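Local coordinates for protein probable serine protease HTRA3 (Homo sapiens, PDB 2P3W) that probably acts as a serine protease and carries a PDZ domain, the part crystallised here, that binds C-terminal peptides such as the phage-derived ligand fused to its end, at residues 57-60 against 66-69; 10-15 against 71-76; 84-87 against 92-95; 87-90 against 95-98. All coordinates share one frame; numbering follows the deposited sequence.

Contact 1. Residues 57-60 against 66-69; sequences DIIV and PLVD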
ATOM      1  N   ASP A  57      10.561   0.394  11.437  1.00 15.43           N
ATOM      2  CA  ASP A  57      11.569  -0.670  11.374  1.00 15.02           C
ATOM      3  C   ASP A  57      12.562  -0.338  10.279  1.00 17.05           C
ATOM      4  O   ASP A  57      12.204   0.279   9.272  1.00 16.27           O
ATOM      5  CB  ASP A  57      10.911  -2.013  11.085  1.00 16.66           C
ATOM      6  CG  ASP A  57      10.286  -2.652  12.296  1.00 14.12           C
ATOM      7  OD1 ASP A  57      10.395  -2.108  13.414  1.00 18.32           O
ATOM      8  OD2 ASP A  57       9.724  -3.759  12.107  1.00 17.17           O
ATOM      9  N   ILE A  58      13.825  -0.688  10.470  1.00 14.68           N
ATOM     10  CA  ILE A  58      14.792  -0.607   9.362  1.00 15.24           C
ATOM     11  C   ILE A  58      15.250  -2.011   8.992  1.00 16.70           C
ATOM     12  O   ILE A  58      15.781  -2.727   9.837  1.00 16.62           O
ATOM     13  CB  ILE A  58      15.995   0.294   9.722  1.00 12.68           C
ATOM     14  CG1 ILE A  58      15.541   1.725  10.035  1.00 17.18           C
ATOM     15  CG2 ILE A  58      17.019   0.331   8.573  1.00 17.23           C
ATOM     16  CD1 ILE A  58      16.543   2.600  10.753  1.00 18.31           C
ATOM     17  N   ILE A  59      15.092  -2.376   7.723  1.00 15.68           N
ATOM     18  CA  ILE A  59      15.462  -3.686   7.212  1.00 17.32           C
ATOM     19  C   ILE A  59      16.894  -3.544   6.711  1.00 19.40           C
ATOM     20  O   ILE A  59      17.187  -2.702   5.844  1.00 16.36           O
ATOM     21  CB  ILE A  59      14.492  -4.178   6.099  1.00 18.79           C
ATOM     22  CG1 ILE A  59      13.038  -4.208   6.621  1.00 17.94           C
ATOM     23  CG2 ILE A  59      14.921  -5.546   5.602  1.00 22.60           C
ATOM     24  CD1 ILE A  59      12.004  -4.429   5.574  1.00 22.04           C
ATOM     25  N   VAL A  60      17.811  -4.330   7.291  1.00 17.41           N
ATOM     26  CA  VAL A  60      19.230  -4.217   6.976  1.00 17.12           C
ATOM     27  C   VAL A  60      19.853  -5.386   6.199  1.00 17.27           C
ATOM     28  O   VAL A  60      20.874  -5.198   5.553  1.00 19.22           O
ATOM     29  CB  VAL A  60      20.055  -3.889   8.230  1.00 21.29           C
ATOM     30  CG1 VAL A  60      19.579  -2.542   8.807  1.00 19.72           C
ATOM     31  CG2 VAL A  60      19.939  -4.985   9.272  1.00 24.56           C
ATOM     32  N   PRO A  66      23.510  -7.779   2.761  1.00 24.79           N
ATOM     33  CA  PRO A  66      23.248  -6.392   3.148  1.00 21.40           C
ATOM     34  C   PRO A  66      22.334  -5.647   2.182  1.00 22.76           C
ATOM     35  O   PRO A  66      22.457  -5.791   0.965  1.00 23.16           O
ATOM     36  CB  PRO A  66      24.640  -5.750   3.191  1.00 23.39           C
ATOM     37  CG  PRO A  66      25.530  -6.660   2.456  1.00 25.69           C
ATOM     38  CD  PRO A  66      24.940  -8.026   2.486  1.00 24.39           C
ATOM     39  N   LEU A  67      21.416  -4.860   2.739  1.00 19.95           N
ATOM     40  CA  LEU A  67      20.548  -3.970   1.959  1.00 22.63           C
ATOM     41  C   LEU A  67      20.969  -2.518   2.101  1.00 25.88           C
ATOM     42  O   LEU A  67      21.090  -2.009   3.222  1.00 26.60           O
ATOM     43  CB  LEU A  67      19.096  -4.124   2.407  1.00 23.15           C
ATOM     44  CG  LEU A  67      18.442  -5.442   1.979  1.00 24.90           C
ATOM     45  CD1 LEU A  67      17.111  -5.681   2.672  1.00 30.03           C
ATOM     46  CD2 LEU A  67      18.286  -5.482   0.483  1.00 25.69           C
ATOM     47  N   VAL A  68      21.217  -1.864   0.966  1.00 22.43           N
ATOM     48  CA  VAL A  68      21.527  -0.430   0.957  1.00 22.50           C
ATOM     49  C   VAL A  68      20.516   0.392   0.150  1.00 20.08           C
ATOM     50  O   VAL A  68      20.456   1.602   0.314  1.00 20.76           O
ATOM     51  CB  VAL A  68      22.964  -0.155   0.465  1.00 25.46           C
ATOM     52  CG1 VAL A  68      23.971  -0.907   1.346  1.00 28.08           C
ATOM     53  CG2 VAL A  68      23.140  -0.542  -1.014  1.00 25.05           C
ATOM     54  N   ASP A  69      19.736  -0.252  -0.722  1.00 25.42           N
ATOM     55  CA  ASP A  69      18.810   0.488  -1.612  1.00 24.73           C
ATOM     56  C   ASP A  69      17.519  -0.268  -1.804  1.00 18.69           C
ATOM     57  O   ASP A  69      17.498  -1.489  -1.888  1.00 19.28           O
ATOM     58  CB  ASP A  69      19.450   0.733  -2.987  1.00 27.73           C
ATOM     59  CG  ASP A  69      18.664   1.731  -3.831  1.00 30.09           C
ATOM     60  OD1 ASP A  69      17.847   1.325  -4.696  1.00 31.21           O
ATOM     61  OD2 ASP A  69      18.834   2.939  -3.603  1.00 37.44           O
TER

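Contact 2. Residues 10-15 against 71-76; sequences IRMRTI and SELQEA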
ATOM      1  N   ILE A  10       4.868  -3.638   2.458  1.00 18.54           N
ATOM      2  CA  ILE A  10       5.409  -2.441   3.095  1.00 17.73           C
ATOM      3  C   ILE A  10       5.607  -1.347   2.074  1.00 18.75           C
ATOM      4  O   ILE A  10       5.860  -1.646   0.893  1.00 18.12           O
ATOM      5  CB  ILE A  10       6.728  -2.722   3.841  1.00 19.99           C
ATOM      6  CG1 ILE A  10       7.823  -3.169   2.896  1.00 20.58           C
ATOM      7  CG2 ILE A  10       6.569  -3.773   4.935  1.00 19.33           C
ATOM      8  CD1 ILE A  10       9.220  -3.136   3.568  1.00 21.89           C
ATOM      9  N   ARG A  11       5.512  -0.091   2.535  1.00 18.69           N
ATOM     10  CA  ARG A  11       5.934   1.054   1.732  1.00 17.81           C
ATOM     11  C   ARG A  11       7.329   1.430   2.261  1.00 18.04           C
ATOM     12  O   ARG A  11       7.496   1.738   3.433  1.00 16.89           O
ATOM     13  CB  ARG A  11       4.924   2.195   1.806  1.00 18.97           C
ATOM     14  CG  ARG A  11       5.375   3.393   0.965  1.00 23.20           C
ATOM     15  CD  ARG A  11       4.246   4.129   0.304  1.00 20.30           C
ATOM     16  NE  ARG A  11       3.308   4.722   1.252  1.00 19.62           N
ATOM     17  CZ  ARG A  11       3.534   5.828   1.932  1.00 20.91           C
ATOM     18  NH1 ARG A  11       4.673   6.470   1.790  1.00 19.55           N
ATOM     19  NH2 ARG A  11       2.596   6.310   2.748  1.00 21.51           N
ATOM     20  N   MET A  12       8.329   1.280   1.396  1.00 17.09           N
ATOM     21  CA  MET A  12       9.716   1.310   1.798  1.00 17.03           C
ATOM     22  C   MET A  12      10.412   2.549   1.272  1.00 17.06           C
ATOM     23  O   MET A  12      10.065   3.082   0.204  1.00 15.70           O
ATOM     24  CB  MET A  12      10.432   0.043   1.293  1.00 23.46           C
ATOM     25  CG  MET A  12      10.463  -0.114  -0.216  1.00 23.32           C
ATOM     26  SD  MET A  12      11.450  -1.482  -0.825  1.00 24.79           S
ATOM     27  CE  MET A  12      11.068  -1.422  -2.535  1.00 26.84           C
ATOM     28  N   ARG A  13      11.393   3.026   2.029  1.00 15.23           N
ATOM     29  CA  ARG A  13      12.207   4.163   1.663  1.00 14.52           C
ATOM     30  C   ARG A  13      13.686   3.831   1.897  1.00 19.10           C
ATOM     31  O   ARG A  13      14.040   3.269   2.942  1.00 20.22           O
ATOM     32  CB  ARG A  13      11.831   5.353   2.552  1.00 17.02           C
ATOM     33  CG  ARG A  13      10.433   5.873   2.316  1.00 17.92           C
ATOM     34  CD  ARG A  13      10.045   6.964   3.295  1.00 16.58           C
ATOM     35  NE  ARG A  13      10.897   8.152   3.200  1.00 16.98           N
ATOM     36  CZ  ARG A  13      10.897   9.167   4.067  1.00 23.01           C
ATOM     37  NH1 ARG A  13      10.127   9.153   5.158  1.00 23.74           N
ATOM     38  NH2 ARG A  13      11.690  10.213   3.859  1.00 21.24           N
ATOM     39  N   THR A  14      14.552   4.164   0.942  1.00 19.60           N
ATOM     40  CA  THR A  14      15.994   4.003   1.139  1.00 15.16           C
ATOM     41  C   THR A  14      16.541   4.935   2.239  1.00 15.49           C
ATOM     42  O   THR A  14      16.284   6.141   2.210  1.00 16.36           O
ATOM     43  CB  THR A  14      16.763   4.288  -0.181  1.00 18.25           C
ATOM     44  OG1 THR A  14      16.303   3.385  -1.192  1.00 17.97           O
ATOM     45  CG2 THR A  14      18.259   4.123   0.015  1.00 21.77           C
ATOM     46  N   ILE A  15      17.303   4.377   3.191  1.00 17.59           N
ATOM     47  CA  ILE A  15      17.999   5.192   4.194  1.00 16.84           C
ATOM     48  C   ILE A  15      19.059   6.055   3.506  1.00 17.23           C
ATOM     49  O   ILE A  15      19.954   5.545   2.808  1.00 20.11           O
ATOM     50  CB  ILE A  15      18.660   4.327   5.289  1.00 18.79           C
ATOM     51  CG1 ILE A  15      17.606   3.603   6.167  1.00 16.49           C
ATOM     52  CG2 ILE A  15      19.634   5.169   6.142  1.00 17.80           C
ATOM     53  CD1 ILE A  15      16.931   4.438   7.202  1.00 20.99           C
ATOM     54  N   SER A  71      15.669  -0.803  -4.291  1.00 18.42           N
ATOM     55  CA  SER A  71      15.640  -1.665  -5.484  1.00 16.15           C
ATOM     56  C   SER A  71      16.094  -3.096  -5.186  1.00 15.50           C
ATOM     57  O   SER A  71      15.635  -4.063  -5.839  1.00 20.01           O
ATOM     58  CB  SER A  71      16.501  -1.064  -6.597  1.00 21.97           C
ATOM     59  OG  SER A  71      17.876  -1.013  -6.230  1.00 24.57           O
ATOM     60  N   GLU A  72      17.003  -3.243  -4.218  1.00 16.27           N
ATOM     61  CA  GLU A  72      17.511  -4.565  -3.850  1.00 19.64           C
ATOM     62  C   GLU A  72      16.429  -5.358  -3.148  1.00 18.45           C
ATOM     63  O   GLU A  72      16.315  -6.562  -3.353  1.00 19.55           O
ATOM     64  CB  GLU A  72      18.735  -4.450  -2.934  1.00 16.98           C
ATOM     65  CG  GLU A  72      19.932  -3.794  -3.605  1.00 24.29           C
ATOM     66  CD  GLU A  72      21.031  -3.412  -2.638  1.00 23.52           C
ATOM     67  OE1 GLU A  72      20.763  -3.177  -1.450  1.00 24.36           O
ATOM     68  OE2 GLU A  72      22.184  -3.321  -3.090  1.00 27.91           O
ATOM     69  N   LEU A  73      15.613  -4.701  -2.320  1.00 17.74           N
ATOM     70  CA  LEU A  73      14.540  -5.420  -1.629  1.00 19.38           C
ATOM     71  C   LEU A  73      13.423  -5.777  -2.628  1.00 17.01           C
ATOM     72  O   LEU A  73      12.847  -6.881  -2.608  1.00 16.48           O
ATOM     73  CB  LEU A  73      13.992  -4.609  -0.459  1.00 17.76           C
ATOM     74  CG  LEU A  73      12.886  -5.314   0.343  1.00 16.29           C
ATOM     75  CD1 LEU A  73      13.320  -6.697   0.906  1.00 20.68           C
ATOM     76  CD2 LEU A  73      12.459  -4.358   1.445  1.00 21.68           C
ATOM     77  N   GLN A  74      13.101  -4.839  -3.501  1.00 17.81           N
ATOM     78  CA  GLN A  74      12.171  -5.140  -4.602  1.00 19.01           C
ATOM     79  C   GLN A  74      12.604  -6.417  -5.357  1.00 18.06           C
ATOM     80  O   GLN A  74      11.782  -7.302  -5.628  1.00 18.06           O
ATOM     81  CB  GLN A  74      12.101  -3.958  -5.568  1.00 19.94           C
ATOM     82  CG  GLN A  74      10.959  -4.084  -6.548  1.00 27.03           C
ATOM     83  CD  GLN A  74      10.921  -2.973  -7.570  1.00 31.71           C
ATOM     84  OE1 GLN A  74      11.497  -1.895  -7.364  1.00 41.81           O
ATOM     85  NE2 GLN A  74      10.248  -3.228  -8.695  1.00 32.14           N
ATOM     86  N   GLU A  75      13.888  -6.527  -5.684  1.00 19.91           N
ATOM     87  CA  GLU A  75      14.389  -7.688  -6.425  1.00 17.43           C
ATOM     88  C   GLU A  75      14.263  -8.968  -5.578  1.00 17.72           C
ATOM     89  O   GLU A  75      13.896 -10.029  -6.084  1.00 17.75           O
ATOM     90  CB  GLU A  75      15.842  -7.465  -6.872  1.00 20.83           C
ATOM     91  CG  GLU A  75      16.540  -8.660  -7.527  1.00 30.13           C
ATOM     92  CD  GLU A  75      16.167  -8.883  -8.976  1.00 38.93           C
ATOM     93  OE1 GLU A  75      15.057  -8.479  -9.398  1.00 42.97           O
ATOM     94  OE2 GLU A  75      17.015  -9.468  -9.708  1.00 47.88           O
ATOM     95  N   ALA A  76      14.577  -8.876  -4.291  1.00 17.20           N
ATOM     96  CA  ALA A  76      14.414 -10.047  -3.392  1.00 18.05           C
ATOM     97  C   ALA A  76      12.967 -10.523  -3.286  1.00 16.81           C
ATOM     98  O   ALA A  76      12.693 -11.723  -3.346  1.00 16.48           O
ATOM     99  CB  ALA A  76      14.968  -9.760  -2.041  1.00 17.69           C
TER

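Contact 3. Residues 84-87 against 92-95; sequences LLEV and DDLL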
ATOM      1  N   LEU A  84      14.290 -14.059   4.849  1.00 16.80           N
ATOM      2  CA  LEU A  84      14.777 -13.897   6.216  1.00 18.24           C
ATOM      3  C   LEU A  84      15.280 -12.464   6.356  1.00 18.68           C
ATOM      4  O   LEU A  84      16.352 -12.125   5.873  1.00 18.14           O
ATOM      5  CB  LEU A  84      15.854 -14.943   6.520  1.00 19.93           C
ATOM      6  CG  LEU A  84      15.404 -16.407   6.460  1.00 22.56           C
ATOM      7  CD1 LEU A  84      16.591 -17.340   6.453  1.00 27.40           C
ATOM      8  CD2 LEU A  84      14.479 -16.751   7.612  1.00 24.41           C
ATOM      9  N   LEU A  85      14.481 -11.629   7.019  1.00 18.42           N
ATOM     10  CA  LEU A  85      14.734 -10.191   7.080  1.00 16.10           C
ATOM     11  C   LEU A  85      15.276  -9.825   8.450  1.00 18.73           C
ATOM     12  O   LEU A  85      14.632 -10.124   9.447  1.00 20.92           O
ATOM     13  CB  LEU A  85      13.458  -9.398   6.798  1.00 17.24           C
ATOM     14  CG  LEU A  85      12.824  -9.579   5.398  1.00 18.64           C
ATOM     15  CD1 LEU A  85      11.580  -8.767   5.210  1.00 22.89           C
ATOM     16  CD2 LEU A  85      13.841  -9.248   4.321  1.00 17.18           C
ATOM     17  N   GLU A  86      16.443  -9.190   8.462  1.00 19.43           N
ATOM     18  CA  GLU A  86      17.086  -8.668   9.665  1.00 16.89           C
ATOM     19  C   GLU A  86      16.636  -7.228   9.829  1.00 16.65           C
ATOM     20  O   GLU A  86      16.792  -6.414   8.915  1.00 19.28           O
ATOM     21  CB  GLU A  86      18.609  -8.718   9.479  1.00 25.45           C
ATOM     22  CG  GLU A  86      19.515  -8.416  10.695  1.00 30.58           C
ATOM     23  CD  GLU A  86      20.997  -8.778  10.411  1.00 29.88           C
ATOM     24  OE1 GLU A  86      21.293  -9.932  10.014  1.00 35.26           O
ATOM     25  OE2 GLU A  86      21.873  -7.902  10.557  1.00 37.03           O
ATOM     26  N   VAL A  87      16.087  -6.920  10.995  1.00 16.43           N
ATOM     27  CA  VAL A  87      15.478  -5.630  11.254  1.00 17.25           C
ATOM     28  C   VAL A  87      16.081  -4.994  12.509  1.00 15.50           C
ATOM     29  O   VAL A  87      16.359  -5.656  13.500  1.00 17.70           O
ATOM     30  CB  VAL A  87      13.944  -5.799  11.450  1.00 18.38           C
ATOM     31  CG1 VAL A  87      13.327  -4.649  12.246  1.00 21.59           C
ATOM     32  CG2 VAL A  87      13.231  -6.034  10.098  1.00 21.66           C
ATOM     33  N   ASP A  92      16.758  -2.854  19.498  1.00 14.96           N
ATOM     34  CA  ASP A  92      16.560  -4.277  19.298  1.00 17.07           C
ATOM     35  C   ASP A  92      16.957  -4.701  17.871  1.00 14.02           C
ATOM     36  O   ASP A  92      16.813  -3.946  16.926  1.00 19.18           O
ATOM     37  CB  ASP A  92      15.102  -4.662  19.566  1.00 19.74           C
ATOM     38  CG  ASP A  92      14.746  -4.621  21.050  1.00 27.58           C
ATOM     39  OD1 ASP A  92      15.653  -4.491  21.899  1.00 32.37           O
ATOM     40  OD2 ASP A  92      13.542  -4.731  21.351  1.00 37.37           O
ATOM     41  N   ASP A  93      17.463  -5.920  17.778  1.00 13.87           N
ATOM     42  CA  ASP A  93      17.888  -6.576  16.539  1.00 13.60           C
ATOM     43  C   ASP A  93      16.988  -7.805  16.413  1.00 16.41           C
ATOM     44  O   ASP A  93      16.989  -8.675  17.305  1.00 18.00           O
ATOM     45  CB  ASP A  93      19.352  -6.940  16.725  1.00 16.59           C
ATOM     46  CG  ASP A  93      20.004  -7.649  15.525  1.00 18.33           C
ATOM     47  OD1 ASP A  93      19.359  -7.831  14.471  1.00 27.43           O
ATOM     48  OD2 ASP A  93      21.224  -7.997  15.689  1.00 20.30           O
ATOM     49  N   LEU A  94      16.212  -7.861  15.339  1.00 14.50           N
ATOM     50  CA  LEU A  94      15.182  -8.872  15.172  1.00 13.48           C
ATOM     51  C   LEU A  94      15.320  -9.614  13.849  1.00 18.44           C
ATOM     52  O   LEU A  94      15.746  -9.024  12.854  1.00 16.92           O
ATOM     53  CB  LEU A  94      13.807  -8.196  15.217  1.00 17.68           C
ATOM     54  CG  LEU A  94      13.452  -7.478  16.519  1.00 16.71           C
ATOM     55  CD1 LEU A  94      12.227  -6.596  16.291  1.00 19.79           C
ATOM     56  CD2 LEU A  94      13.204  -8.437  17.621  1.00 20.24           C
ATOM     57  N   LEU A  95      14.922 -10.883  13.834  1.00 16.38           N
ATOM     58  CA  LEU A  95      14.853 -11.682  12.593  1.00 15.94           C
ATOM     59  C   LEU A  95      13.419 -12.148  12.312  1.00 16.67           C
ATOM     60  O   LEU A  95      12.760 -12.683  13.193  1.00 16.69           O
ATOM     61  CB  LEU A  95      15.791 -12.895  12.654  1.00 17.03           C
ATOM     62  CG  LEU A  95      15.965 -13.768  11.395  1.00 17.89           C
ATOM     63  CD1 LEU A  95      16.496 -12.958  10.210  1.00 23.55           C
ATOM     64  CD2 LEU A  95      16.883 -14.914  11.663  1.00 16.99           C
TER

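Contact 4. Residues 87-90 against 95-98; sequences VRRG and LFSI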
ATOM      1  N   VAL A  87      16.087  -6.920  10.995  1.00 16.43           N
ATOM      2  CA  VAL A  87      15.478  -5.630  11.254  1.00 17.25           C
ATOM      3  C   VAL A  87      16.081  -4.994  12.509  1.00 15.50           C
ATOM      4  O   VAL A  87      16.359  -5.656  13.500  1.00 17.70           O
ATOM      5  CB  VAL A  87      13.944  -5.799  11.450  1.00 18.38           C
ATOM      6  CG1 VAL A  87      13.327  -4.649  12.246  1.00 21.59           C
ATOM      7  CG2 VAL A  87      13.231  -6.034  10.098  1.00 21.66           C
ATOM      8  N   ARG A  88      16.300  -3.688  12.430  1.00 12.62           N
ATOM      9  CA  ARG A  88      16.653  -2.870  13.578  1.00 15.78           C
ATOM     10  C   ARG A  88      15.405  -2.138  14.031  1.00 16.84           C
ATOM     11  O   ARG A  88      14.812  -1.389  13.233  1.00 16.56           O
ATOM     12  CB  ARG A  88      17.700  -1.830  13.189  1.00 21.04           C
ATOM     13  CG  ARG A  88      18.969  -2.397  12.614  1.00 27.27           C
ATOM     14  CD  ARG A  88      19.803  -3.066  13.665  1.00 35.19           C
ATOM     15  NE  ARG A  88      20.975  -3.673  13.040  1.00 36.36           N
ATOM     16  CZ  ARG A  88      21.101  -4.962  12.712  1.00 40.02           C
ATOM     17  NH1 ARG A  88      20.123  -5.837  12.949  1.00 38.08           N
ATOM     18  NH2 ARG A  88      22.235  -5.379  12.137  1.00 31.66           N
ATOM     19  N   ARG A  89      15.028  -2.327  15.300  1.00 15.19           N
ATOM     20  CA  ARG A  89      13.885  -1.642  15.901  1.00 15.56           C
ATOM     21  C   ARG A  89      14.345  -0.974  17.187  1.00 16.30           C
ATOM     22  O   ARG A  89      14.485  -1.627  18.188  1.00 16.55           O
ATOM     23  CB  ARG A  89      12.775  -2.647  16.196  1.00 13.85           C
ATOM     24  CG  ARG A  89      11.499  -2.012  16.794  1.00 13.49           C
ATOM     25  CD  ARG A  89      10.447  -3.025  17.037  1.00 15.28           C
ATOM     26  NE  ARG A  89       9.931  -3.570  15.775  1.00 15.45           N
ATOM     27  CZ  ARG A  89       9.148  -4.647  15.686  1.00 18.02           C
ATOM     28  NH1 ARG A  89       8.800  -5.323  16.772  1.00 18.20           N
ATOM     29  NH2 ARG A  89       8.745  -5.071  14.504  1.00 18.28           N
ATOM     30  N   GLY A  90      14.619   0.323  17.145  1.00 15.55           N
ATOM     31  CA  GLY A  90      15.303   0.981  18.260  1.00 19.95           C
ATOM     32  C   GLY A  90      16.618   0.275  18.578  1.00 19.59           C
ATOM     33  O   GLY A  90      17.464   0.100  17.695  1.00 22.03           O
ATOM     34  N   LEU A  95      14.922 -10.883  13.834  1.00 16.38           N
ATOM     35  CA  LEU A  95      14.853 -11.682  12.593  1.00 15.94           C
ATOM     36  C   LEU A  95      13.419 -12.148  12.312  1.00 16.67           C
ATOM     37  O   LEU A  95      12.760 -12.683  13.193  1.00 16.69           O
ATOM     38  CB  LEU A  95      15.791 -12.895  12.654  1.00 17.03           C
ATOM     39  CG  LEU A  95      15.965 -13.768  11.395  1.00 17.89           C
ATOM     40  CD1 LEU A  95      16.496 -12.958  10.210  1.00 23.55           C
ATOM     41  CD2 LEU A  95      16.883 -14.914  11.663  1.00 16.99           C
ATOM     42  N   PHE A  96      12.943 -11.910  11.082  1.00 15.57           N
ATOM     43  CA  PHE A  96      11.587 -12.281  10.649  1.00 18.13           C
ATOM     44  C   PHE A  96      11.710 -13.192   9.418  1.00 17.38           C
ATOM     45  O   PHE A  96      12.663 -13.086   8.671  1.00 20.71           O
ATOM     46  CB  PHE A  96      10.763 -11.055  10.258  1.00 19.42           C
ATOM     47  CG  PHE A  96      10.520 -10.089  11.384  1.00 20.07           C
ATOM     48  CD1 PHE A  96       9.560 -10.345  12.329  1.00 24.87           C
ATOM     49  CD2 PHE A  96      11.313  -8.962  11.530  1.00 21.35           C
ATOM     50  CE1 PHE A  96       9.353  -9.474  13.407  1.00 25.75           C
ATOM     51  CE2 PHE A  96      11.095  -8.075  12.595  1.00 22.10           C
ATOM     52  CZ  PHE A  96      10.114  -8.337  13.525  1.00 21.81           C
ATOM     53  N   SER A  97      10.770 -14.127   9.265  1.00 18.66           N
ATOM     54  CA  SER A  97      10.712 -14.915   8.039  0.50 16.55           C
ATOM     55  C   SER A  97       9.387 -14.607   7.370  1.00 15.96           C
ATOM     56  O   SER A  97       8.320 -14.955   7.828  1.00 19.79           O
ATOM     57  CB  SER A  97      10.914 -16.408   8.249  0.50 15.11           C
ATOM     58  OG  SER A  97      10.988 -17.033   6.978  0.50 15.69           O
ATOM     59  N   ILE A  98       9.503 -13.857   6.289  1.00 15.65           N
ATOM     60  CA  ILE A  98       8.354 -13.253   5.629  1.00 16.44           C
ATOM     61  C   ILE A  98       8.240 -13.849   4.246  1.00 16.19           C
ATOM     62  O   ILE A  98       9.054 -13.558   3.370  1.00 16.83           O
ATOM     63  CB  ILE A  98       8.491 -11.701   5.478  1.00 17.13           C
ATOM     64  CG1 ILE A  98       8.760 -11.020   6.846  1.00 16.04           C
ATOM     65  CG2 ILE A  98       7.264 -11.145   4.814  1.00 17.17           C
ATOM     66  CD1 ILE A  98       7.686 -11.254   7.893  1.00 16.83           C
TER

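Contact 1. Residues 57-60 against 66-69
A backbone hydrogen bond between Leu-67 and Val-60, backed by an apolar touch of Leu-67 on Ile-59, joins strand 58-62 of the PDZ fold to the loop that leads into helix 70-79. The chain turns back here: strand 58-62 pairs antiparallel with the very short strand 65-66, and this contact continues the pairing just as the loop departs from the sheet. The N-H of Leu-67 points almost straight at its acceptor (168°), with Leu-67 N 2.9 Å from Val-60 O. It does not arrive in the plane of that carbonyl, however, but stands 45° above it, consistent with the chain leaving the sheet here. Val-60 O is also approached by the alpha carbon of Pro-66, with Pro-66 CA at 3.6 Å, in a weaker CA-H...O contact. Two donors of unequal strength therefore meet a single oxygen.

Leu-67 turns its side chain to the strand, whereas that of Val-60 points away from the loop and packs on Glu-86 and Arg-88 of the next strand. Farther down the loop, Asp-69 is the N-cap of helix 70-79, and Glu-72 OE1 accepts hydrogen bonds from the backbone N-H groups of both Val-68 and Asp-69, tying the loop to the first turn. In the interior, Ile-59 and Leu-67 lie side by side and point the same way. The gamma methyl of Ile-59 is held anti to its own backbone N and does the touching, with Ile-59 CG2 3.7 Å from Leu-67 CD1.

Contact 2. Residues 10-15 against 71-76
Apolar packing of Met-12 and Ile-10 on Leu-73 holds strand 10-14 against helix 70-79; no hydrogen bond crosses between segments 10-15 and 71-76. Met-12 carries much of it. Its CG sits between the backbone N and the carbonyl carbon (chi1 62°), and from there the chain runs out fully extended, so that the sulfur rather than the start of the side chain meets the helix. Met-12 SD lies 3.8 Å from Leu-73 CD2 and flanks the leucine stem as well, with Met-12 SD 4.0 Å from Leu-73 CB. Beyond the sulfur, the terminal methyl passes at about a right angle to Gln-74, Met-12 CE standing 4.1 Å from Gln-74 CB. From the start of the strand, Ile-10 reaches the same leucine methyl, its side chain nearly perpendicular to that of the leucine, with Ile-10 CD1 4.1 Å from Leu-73 CD2.

The axes of strand 10-14 and helix segment 71-76 approach to 9.7 Å, and the cleft between the two elements is the peptide-binding groove of a PDZ domain. In the crystal it is occupied by the C-terminal tail of the second subunit: Arg-11 and Met-12 pair with it as an antiparallel strand, and Val-112 of that subunit packs on Ile-10.

The polar interactions lie around this hydrophobic floor. The amide oxygen of Gln-74, OE1, accepts a hydrogen bond from NE of Arg-110 of the second subunit. At the start of the helix, Thr-14 OG1 is hydrogen-bonded to the backbone N of Ser-70.

Contact 3. Residues 84-87 against 92-95
Two reciprocal backbone hydrogen bonds between Val-87 and Leu-94 fix the register of the beta hairpin formed by strands 83-89 and 92-103 of the PDZ domain. Val-87 N is 2.8 Å from Leu-94 O, and Leu-94 N is 2.9 Å from Val-87 O. The two strands are almost exactly antiparallel (174°). Glu-86 and Leu-95 form the adjoining non-hydrogen-bonded pair, where alpha carbons take over as weak donors: Glu-86 CA is 3.5 Å from Leu-94 O, and Leu-95 CA faces Leu-85 O in the same manner.

On the sheet face that carries Glu-86, two acidic side chains come together. The methylene of Glu-86 brushes the aspartate oxygen, with Glu-86 CG 3.8 Å from Asp-93 OD1, while the carboxylate planes are turned 57° apart and the nearest charged oxygens, Glu-86 OE2 and Asp-93 OD1, stay 4.7 Å from each other. Arg-88 forms a salt bridge to both, which probably offsets their repulsion.

On the opposite face Val-87 CB and Leu-94 CB lie 4.5 Å apart. Side-chain packing closes the other end. Leu-95 has CG anti to its backbone N (chi1 -174°), which sends the side chain across to the neighbouring strand. Leu-95 CD1 reaches Leu-84 CB at 4.2 Å, and the same methyl makes a plain van der Waals contact with a backbone oxygen, Leu-95 CD1 lying 3.5 Å from Leu-85 O.

Contact 4. Residues 87-90 against 95-98
The Phe-96 ring meets Val-87 with its edge: Val-87 CB lies in the ring plane, and the methyl CG2 approaches that edge close to the plane. This is a diagonal contact within the beta hairpin of strands 83-89 and 92-103, since Phe-96 is bonded through its backbone to Leu-85 and not to Val-87. The valine touches two neighbouring ring atoms, with Val-87 CG2 3.8 Å from Phe-96 CD2 and Val-87 CB 3.8 Å from Phe-96 CE2. Phe-96 CG stands beside its backbone N and anti to the carbonyl carbon (chi1 -63°), which brings the ring edge to Val-87.

The other flat group is the guanidinium of Arg-89, tilted 38° from the ring and meeting it obliquely. Its long chain is extended as far as CD and then bends at chi3 (-68°), which brings the terminal group past the far end of the ring. The charge is held elsewhere: NE makes a salt bridge with Asp-57 OD1, while NH2 donates to the backbone oxygen of Gly-52. The same nitrogen touches the ring at its outermost carbon, Arg-89 NH2 being 3.7 Å from Phe-96 CZ.

Contacts 3 and 4 are overlapping parts of one hairpin, sharing Val-87 and Leu-95, their centres only about 3 Å apart. Contact 1 lies on the neighbouring strand 58-62, which is bonded to the hairpin at 2.8 Å both from Val-60 N to Glu-86 O and from Ile-58 O to Arg-88 N. Contact 2, between the two elements that border the ligand groove, meets contact 1 in the core, where Ile-59 CD1 is 3.7 Å from Ile-10 CD1. The hairpin is more remote from the groove: the centres of contacts 2 and 3 are about 15 Å apart, yet Leu-73 CD1 still reaches Leu-85 CD2 at 4.3 Å.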